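Local coordinates for dehydroquinate synthase (PDB 1UJN), which probably converts the sugar phosphate DAHP to 3-dehydroquinate with release of phosphate, using NAD(+) and a divalent zinc or cobalt ion, in chorismate biosynthesis, at residues K65-Y70 with I134-G139; G100-A105 with N141-F146. All coordinates share one frame; numbering follows the deposited sequence.

Contact 1. Residues K65-Y70 with I134-G139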
loop_
_atom_site.group_PDB
_atom_site.type_symbol
_atom_site.label_atom_id
_atom_site.label_comp_id
_atom_site.label_asym_id
_atom_site.label_seq_id
_atom_site.Cartn_x
_atom_site.Cartn_y
_atom_site.Cartn_z
ATOM N N LYS A 65 7.194 0.978 -15.078
ATOM C CA LYS A 65 6.517 1.612 -13.954
ATOM C C LYS A 65 5.196 2.225 -14.401
ATOM O O LYS A 65 5.018 3.444 -14.379
ATOM C CB LYS A 65 7.432 2.669 -13.325
ATOM C CG LYS A 65 8.636 2.062 -12.617
ATOM C CD LYS A 65 9.651 3.105 -12.159
ATOM C CE LYS A 65 9.046 4.139 -11.218
ATOM N NZ LYS A 65 10.107 5.055 -10.693
ATOM N N SER A 66 4.266 1.359 -14.788
ATOM C CA SER A 66 2.959 1.788 -15.267
ATOM C C SER A 66 1.846 0.934 -14.676
ATOM O O SER A 66 2.087 -0.171 -14.195
ATOM C CB SER A 66 2.898 1.674 -16.787
ATOM O OG SER A 66 2.882 0.312 -17.175
ATOM N N LEU A 67 0.621 1.447 -14.741
ATOM C CA LEU A 67 -0.539 0.731 -14.222
ATOM C C LEU A 67 -0.759 -0.560 -14.997
ATOM O O LEU A 67 -1.185 -1.568 -14.437
ATOM C CB LEU A 67 -1.792 1.607 -14.318
ATOM C CG LEU A 67 -1.927 2.747 -13.304
ATOM C CD1 LEU A 67 -2.994 3.737 -13.761
ATOM C CD2 LEU A 67 -2.273 2.166 -11.941
ATOM N N GLU A 68 -0.462 -0.530 -16.291
ATOM C CA GLU A 68 -0.648 -1.711 -17.118
ATOM C C GLU A 68 0.274 -2.856 -16.711
ATOM O O GLU A 68 -0.168 -3.997 -16.574
ATOM C CB GLU A 68 -0.419 -1.373 -18.594
ATOM C CG GLU A 68 -0.700 -2.546 -19.515
ATOM C CD GLU A 68 -2.089 -3.127 -19.304
ATOM O OE1 GLU A 68 -3.079 -2.447 -19.655
ATOM O OE2 GLU A 68 -2.190 -4.258 -18.776
ATOM N N VAL A 69 1.552 -2.558 -16.515
ATOM C CA VAL A 69 2.503 -3.601 -16.137
ATOM C C VAL A 69 2.213 -4.082 -14.714
ATOM O O VAL A 69 2.352 -5.267 -14.404
ATOM C CB VAL A 69 3.951 -3.087 -16.240
ATOM C CG1 VAL A 69 4.929 -4.170 -15.823
ATOM C CG2 VAL A 69 4.234 -2.658 -17.669
ATOM N N TYR A 70 1.797 -3.149 -13.864
ATOM C CA TYR A 70 1.456 -3.439 -12.475
ATOM C C TYR A 70 0.322 -4.468 -12.448
ATOM O O TYR A 70 0.396 -5.488 -11.754
ATOM C CB TYR A 70 1.031 -2.130 -11.794
ATOM C CG TYR A 70 0.419 -2.251 -10.408
ATOM C CD1 TYR A 70 1.170 -2.698 -9.318
ATOM C CD2 TYR A 70 -0.903 -1.878 -10.183
ATOM C CE1 TYR A 70 0.608 -2.766 -8.034
ATOM C CE2 TYR A 70 -1.476 -1.939 -8.899
ATOM C CZ TYR A 70 -0.715 -2.383 -7.836
ATOM O OH TYR A 70 -1.281 -2.440 -6.578
ATOM N N ILE A 134 4.913 3.458 -9.043
ATOM C CA ILE A 134 4.841 3.541 -10.492
ATOM C C ILE A 134 4.473 4.967 -10.911
ATOM O O ILE A 134 4.230 5.831 -10.061
ATOM C CB ILE A 134 3.781 2.557 -11.040
ATOM C CG1 ILE A 134 2.422 2.842 -10.393
ATOM C CG2 ILE A 134 4.202 1.111 -10.744
ATOM C CD1 ILE A 134 1.269 2.050 -10.990
ATOM N N ASN A 135 4.432 5.204 -12.219
ATOM C CA ASN A 135 4.099 6.521 -12.752
ATOM C C ASN A 135 2.663 6.565 -13.265
ATOM O O ASN A 135 2.013 5.531 -13.424
ATOM C CB ASN A 135 5.017 6.887 -13.928
ATOM C CG ASN A 135 6.487 6.733 -13.602
ATOM O OD1 ASN A 135 6.954 7.191 -12.561
ATOM N ND2 ASN A 135 7.231 6.097 -14.505
ATOM N N LEU A 136 2.192 7.782 -13.523
ATOM C CA LEU A 136 0.863 8.026 -14.077
ATOM C C LEU A 136 1.091 9.014 -15.217
ATOM O O LEU A 136 2.132 9.666 -15.280
ATOM C CB LEU A 136 -0.063 8.686 -13.050
ATOM C CG LEU A 136 -0.507 7.908 -11.814
ATOM C CD1 LEU A 136 -1.305 8.830 -10.891
ATOM C CD2 LEU A 136 -1.339 6.717 -12.237
ATOM N N PRO A 137 0.126 9.132 -16.138
ATOM C CA PRO A 137 0.291 10.076 -17.248
ATOM C C PRO A 137 0.501 11.488 -16.702
ATOM O O PRO A 137 1.199 12.305 -17.305
ATOM C CB PRO A 137 -1.024 9.941 -18.003
ATOM C CG PRO A 137 -1.354 8.495 -17.820
ATOM C CD PRO A 137 -1.051 8.271 -16.349
ATOM N N GLU A 138 -0.104 11.758 -15.547
ATOM C CA GLU A 138 -0.006 13.061 -14.904
ATOM C C GLU A 138 1.349 13.330 -14.253
ATOM O O GLU A 138 1.636 14.461 -13.861
ATOM C CB GLU A 138 -1.100 13.219 -13.843
ATOM C CG GLU A 138 -2.535 13.254 -14.370
ATOM C CD GLU A 138 -2.997 11.929 -14.949
ATOM O OE1 GLU A 138 -2.476 10.877 -14.531
ATOM O OE2 GLU A 138 -3.902 11.937 -15.812
ATOM N N GLY A 139 2.180 12.302 -14.115
ATOM C CA GLY A 139 3.475 12.530 -13.503
ATOM C C GLY A 139 4.203 11.302 -13.000
ATOM O O GLY A 139 3.607 10.249 -12.791
HETATM O O HOH W 1 9.759 7.298 -12.458
HETATM O O HOH W 2 6.051 5.148 -17.113
HETATM O O HOH W 3 0.767 4.250 -15.336
#

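Contact 2. Residues G100-A105 with N141-F146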
loop_
_atom_site.group_PDB
_atom_site.type_symbol
_atom_site.label_atom_id
_atom_site.label_comp_id
_atom_site.label_asym_id
_atom_site.label_seq_id
_atom_site.Cartn_x
_atom_site.Cartn_y
_atom_site.Cartn_z
ATOM N N GLY A 100 8.355 -3.909 -8.793
ATOM C CA GLY A 100 8.275 -5.139 -8.017
ATOM C C GLY A 100 8.006 -4.935 -6.536
ATOM O O GLY A 100 7.289 -5.722 -5.916
ATOM N N GLY A 101 8.588 -3.887 -5.960
ATOM C CA GLY A 101 8.372 -3.617 -4.551
ATOM C C GLY A 101 6.934 -3.200 -4.295
ATOM O O GLY A 101 6.358 -3.533 -3.263
ATOM N N PHE A 102 6.351 -2.471 -5.245
ATOM C CA PHE A 102 4.969 -2.012 -5.119
ATOM C C PHE A 102 4.000 -3.180 -5.301
ATOM O O PHE A 102 2.968 -3.257 -4.622
ATOM C CB PHE A 102 4.693 -0.905 -6.142
ATOM C CG PHE A 102 3.317 -0.306 -6.030
ATOM C CD1 PHE A 102 2.823 0.111 -4.795
ATOM C CD2 PHE A 102 2.517 -0.158 -7.160
ATOM C CE1 PHE A 102 1.551 0.670 -4.685
ATOM C CE2 PHE A 102 1.238 0.401 -7.066
ATOM C CZ PHE A 102 0.753 0.816 -5.825
ATOM N N VAL A 103 4.335 -4.086 -6.215
ATOM C CA VAL A 103 3.516 -5.273 -6.432
ATOM C C VAL A 103 3.532 -6.079 -5.126
ATOM O O VAL A 103 2.494 -6.522 -4.655
ATOM C CB VAL A 103 4.079 -6.131 -7.586
ATOM C CG1 VAL A 103 3.440 -7.521 -7.582
ATOM C CG2 VAL A 103 3.789 -5.434 -8.922
ATOM N N ALA A 104 4.712 -6.252 -4.537
ATOM C CA ALA A 104 4.831 -6.992 -3.275
ATOM C C ALA A 104 4.067 -6.302 -2.150
ATOM O O ALA A 104 3.453 -6.962 -1.308
ATOM C CB ALA A 104 6.297 -7.132 -2.879
ATOM N N ALA A 105 4.118 -4.973 -2.123
ATOM C CA ALA A 105 3.435 -4.213 -1.087
ATOM C C ALA A 105 1.922 -4.334 -1.140
ATOM O O ALA A 105 1.260 -4.177 -0.116
ATOM C CB ALA A 105 3.824 -2.736 -1.175
ATOM N N ASN A 141 6.232 8.832 -10.460
ATOM C CA ASN A 141 6.116 8.402 -9.068
ATOM C C ASN A 141 4.984 9.030 -8.256
ATOM O O ASN A 141 5.226 9.608 -7.194
ATOM C CB ASN A 141 7.442 8.674 -8.362
ATOM C CG ASN A 141 8.623 8.057 -9.085
ATOM O OD1 ASN A 141 8.662 6.848 -9.302
ATOM N ND2 ASN A 141 9.594 8.888 -9.466
ATOM N N LEU A 142 3.752 8.901 -8.733
ATOM C CA LEU A 142 2.621 9.474 -8.017
ATOM C C LEU A 142 1.794 8.424 -7.284
ATOM O O LEU A 142 0.875 8.760 -6.543
ATOM C CB LEU A 142 1.731 10.255 -8.984
ATOM C CG LEU A 142 2.397 11.472 -9.634
ATOM C CD1 LEU A 142 1.426 12.124 -10.607
ATOM C CD2 LEU A 142 2.816 12.460 -8.565
ATOM N N VAL A 143 2.125 7.155 -7.498
ATOM C CA VAL A 143 1.416 6.050 -6.857
ATOM C C VAL A 143 2.461 5.085 -6.330
ATOM O O VAL A 143 3.410 4.742 -7.033
ATOM C CB VAL A 143 0.505 5.303 -7.854
ATOM C CG1 VAL A 143 -0.306 4.225 -7.124
ATOM C CG2 VAL A 143 -0.432 6.299 -8.543
ATOM N N GLY A 144 2.308 4.651 -5.088
ATOM C CA GLY A 144 3.303 3.740 -4.564
ATOM C C GLY A 144 3.034 3.307 -3.149
ATOM O O GLY A 144 1.900 3.359 -2.672
ATOM N N ALA A 145 4.100 2.889 -2.480
ATOM C CA ALA A 145 3.998 2.417 -1.116
ATOM C C ALA A 145 5.371 2.321 -0.492
ATOM O O ALA A 145 6.360 2.069 -1.182
ATOM C CB ALA A 145 3.341 1.037 -1.101
ATOM N N PHE A 146 5.439 2.543 0.814
ATOM C CA PHE A 146 6.699 2.372 1.515
ATOM C C PHE A 146 6.650 0.912 1.947
ATOM O O PHE A 146 5.826 0.522 2.783
ATOM C CB PHE A 146 6.788 3.306 2.723
ATOM C CG PHE A 146 7.116 4.724 2.354
ATOM C CD1 PHE A 146 6.127 5.699 2.333
ATOM C CD2 PHE A 146 8.415 5.074 1.989
ATOM C CE1 PHE A 146 6.427 7.009 1.951
ATOM C CE2 PHE A 146 8.725 6.379 1.603
ATOM C CZ PHE A 146 7.725 7.345 1.586
#

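Contact 1. Residues K65-Y70 with I134-G139
Ile134 sits against the backbone that leads into helix 67-80, its CB 3.7 Å from the carbonyl carbon of Lys65. Its CG1 takes the crowded position between the backbone N and the carbonyl carbon (chi1 57°), and CD1 at the end of that branch lies against the start of the helix. There it meets Leu67 CD2 at 3.7 Å, the two side chains crossing at about a right angle, and lies near Tyr70 CB. Leu67 uses its other methyl on the next strand residue of the same face, CD1 reaching Leu136 CD2 at 3.7 Å. This is the tight, apolar part of the contact. A single direct hydrogen bond pins the backbones beside it: Asn135 N gives to Lys65 O at 2.8 Å and 164°, fairly straight, though the donor stands above the carbonyl plane.

The polar side is looser and wet. Asn135 ND2 packs on Lys65 CB at 3.6 Å, while the amide oxygen OD1 and Lys65 NZ share one water. Another water bridges the two backbones, accepting from Leu67 N at 2.9 Å and donating to Asn135 O at 2.6 Å. Lys65 NZ forms a salt bridge with Asp98 and a hydrogen bond with Asn141 OD1, and Asn135 is held through OD1 by Asn141 N and through ND2 by Glu62. Ser66 OG, accepting from Val69 N, is the N-cap; the arrangement is an N-capped helix start docked on the end of strand 131-136, just before the type I turn of a beta hairpin.

Contact 2. Residues G100-A105 with N141-F146
Phe102, on helix 94-106, lays its ring against the backbone of Gly144 in the second strand of a beta hairpin, an antiparallel pair formed with strand 131-136 and carrying a classic bulge where Leu142 and Val143 both face Ile134. Helix and strand axes run 77° apart. From CB the side chain leaves with CG anti to the backbone N (chi1 -176°), and the ring beyond it reaches the strand. CD1 comes first, 3.6 Å from Gly144 C, and has Ala145 CB at 3.8 Å, in plane at the ring edge. CE1 lies over the same peptide, 3.4 Å from Gly144 O. CZ, at the tip, meets Val143 CG1 at 3.8 Å, and CE2 grazes that methyl from slightly farther off.

Gly144 CA itself stands over the ring face, 4.0 Å from the centroid, in a CH-pi contact. Tyr70 of the same chain stacks with the ring, and Tyr70 of the second subunit packs on it too, which places the contact at the dimer interface, where the backbones of Leu142 and Gly144 also hydrogen-bond to that subunit. An alanine at Phe102 would probably leave a gap beside Gly144 and Val143, and deprive Tyr70 of the same chain of its stacking partner. One turn on, Ala105 CB adds a small touch on that edge methyl, Ala145 CB, at 3.8 Å.

Overall arrangement
Both contacts are buried, and both set a helix against the same two-stranded hairpin: contact 1 brings the start of helix 67-80 to strand 131-136, contact 2 brings helix 94-106 to strand 144-146. Their chemistry differs. Contact 1 combines aliphatic packing with a backbone bond, waters and charged or amide ends, and its Asn135 lies near Lys140, a predicted NAD(+)-binding residue; contact 2 is packing without a hydrogen bond between its segments, aromatic ring on glycine backbone and methyl on methyl. They join directly within the hairpin, where Leu136 CD1 packs on Val143 CG2. Helices and hairpin alike pack on the second subunit.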